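Local coordinates for protein Exo-alpha-sialidase (Clostridium perfringens, PDB 2VO8) that probably cleaves sialic acid from glycans as a family 33 glycoside hydrolase and carries a cohesin module that probably binds partner proteins in toxin complexes, at residues L30-L35 / K92-V97. Sequence-based numbering, arbitrary orientation.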
# COMPACT_ATOMS: atom_id res chain seq x y z
N LEU A 30 -3.89 0.83 0.43
CA LEU A 30 -3.27 -0.22 -0.35
C LEU A 30 -4.14 -1.48 -0.35
O LEU A 30 -4.67 -1.89 0.68
CB LEU A 30 -1.90 -0.56 0.16
CG LEU A 30 -0.97 0.57 0.60
CD1 LEU A 30 0.39 -0.04 0.92
CD2 LEU A 30 -0.90 1.59 -0.57
N GLY A 31 -4.32 -2.09 -1.52
CA GLY A 31 -5.16 -3.30 -1.58
C GLY A 31 -4.80 -4.23 -2.71
O GLY A 31 -3.70 -4.18 -3.25
N ILE A 32 -5.76 -5.11 -3.00
CA ILE A 32 -5.64 -6.06 -4.12
C ILE A 32 -6.94 -6.00 -4.93
O ILE A 32 -7.98 -5.51 -4.44
CB ILE A 32 -5.32 -7.49 -3.61
CG1 ILE A 32 -6.38 -8.01 -2.63
CG2 ILE A 32 -3.90 -7.57 -2.97
CD1 ILE A 32 -6.18 -9.51 -2.30
N GLU A 33 -6.90 -6.48 -6.18
CA GLU A 33 -8.08 -6.46 -7.05
C GLU A 33 -7.89 -7.51 -8.15
O GLU A 33 -6.78 -7.83 -8.52
CB GLU A 33 -8.32 -5.06 -7.64
CG GLU A 33 -9.53 -4.91 -8.59
CD GLU A 33 -9.22 -5.36 -10.02
OE1 GLU A 33 -8.06 -5.30 -10.44
OE2 GLU A 33 -10.16 -5.81 -10.72
N GLY A 34 -9.00 -8.11 -8.57
CA GLY A 34 -8.98 -9.05 -9.68
C GLY A 34 -8.12 -10.29 -9.49
O GLY A 34 -7.53 -10.79 -10.43
N LEU A 35 -8.04 -10.79 -8.26
CA LEU A 35 -7.26 -12.00 -8.00
C LEU A 35 -7.87 -13.20 -8.76
O LEU A 35 -9.10 -13.25 -8.92
CB LEU A 35 -7.20 -12.33 -6.51
CG LEU A 35 -5.98 -11.78 -5.78
CD1 LEU A 35 -4.72 -12.67 -5.99
CD2 LEU A 35 -5.72 -10.31 -6.26
N LYS A 92 -10.91 -11.11 -2.61
CA LYS A 92 -10.19 -10.92 -3.88
C LYS A 92 -9.97 -9.41 -4.22
O LYS A 92 -9.02 -9.06 -4.92
CB LYS A 92 -10.96 -11.59 -5.02
CG LYS A 92 -11.29 -13.10 -4.80
CD LYS A 92 -10.09 -14.05 -5.09
CE LYS A 92 -10.46 -15.53 -4.80
NZ LYS A 92 -9.30 -16.25 -4.17
N ASP A 93 -10.87 -8.56 -3.72
CA ASP A 93 -10.83 -7.11 -4.07
C ASP A 93 -10.71 -6.23 -2.82
O ASP A 93 -11.12 -5.05 -2.83
CB ASP A 93 -12.09 -6.75 -4.86
CG ASP A 93 -11.99 -7.14 -6.36
OD1 ASP A 93 -11.14 -7.94 -6.78
OD2 ASP A 93 -12.79 -6.63 -7.13
N SER A 94 -10.16 -6.80 -1.76
CA SER A 94 -10.12 -6.10 -0.47
C SER A 94 -9.04 -5.00 -0.39
O SER A 94 -8.00 -5.09 -0.98
CB SER A 94 -9.99 -7.05 0.76
OG SER A 94 -9.51 -8.35 0.48
N ASP A 95 -9.35 -4.00 0.43
CA ASP A 95 -8.39 -3.02 0.88
C ASP A 95 -7.71 -3.58 2.15
O ASP A 95 -8.38 -4.21 3.02
CB ASP A 95 -9.08 -1.68 1.10
CG ASP A 95 -9.57 -1.05 -0.22
OD1 ASP A 95 -9.19 -1.55 -1.28
OD2 ASP A 95 -10.30 -0.06 -0.19
N LEU A 96 -6.39 -3.42 2.21
CA LEU A 96 -5.56 -4.11 3.19
C LEU A 96 -4.81 -3.18 4.18
O LEU A 96 -4.66 -3.53 5.35
CB LEU A 96 -4.56 -5.01 2.48
CG LEU A 96 -5.12 -6.16 1.65
CD1 LEU A 96 -4.01 -6.97 1.04
CD2 LEU A 96 -5.98 -7.08 2.56
N VAL A 97 -4.36 -2.03 3.71
CA VAL A 97 -3.44 -1.19 4.50
C VAL A 97 -3.79 0.29 4.32
O VAL A 97 -4.16 0.71 3.22
CB VAL A 97 -1.98 -1.39 4.08
CG1 VAL A 97 -1.02 -0.44 4.99
CG2 VAL A 97 -1.58 -2.84 4.09
O HOH W 1 -8.40 -2.88 -3.49
O HOH W 2 -12.28 -6.88 -9.62
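Leu30 O accepts two backbone N-H groups, from Leu96 N at 2.8 Å and Val97 N at 3.0 Å, while Leu30 N donates to Val97 O. Two residues thus face one, a classic beta bulge that shifts the antiparallel register by one. Further on, Ile32 N donates almost straight to Ser94 O (168° at the hydrogen). Where strand 26-33 ends and before strand 95-103 begins, Asp93 OD1 receives Gly34 N at 2.8 Å on the syn side, 33° out of the carboxylate plane, which probably helps to fix the turn at Gly34. Glu33 and Asp93 lie side by side, OE2 and OD2 4.5 Å apart; a water donating to both oxygens would ease their repulsion. Another water lies within hydrogen-bonding distance of both Ile32 O and Asp95 OD1, which also has a salt bridge with Lys15. On the buried face Leu30 CB rests 4.0 Å from Val97 CB, and both side chains reach Ile81. Ile32 CG2, anti to the carbonyl carbon, meets Leu96 CD1 at 4.1 Å beside Tyr46. At the far end Lys92 CD lies 3.7 Å from Leu35 CB, while Lys92 NZ forms a salt bridge with Glu89. Bulged antiparallel pairing here joins strands 26-33 and 95-103 within the cohesin beta-sandwich.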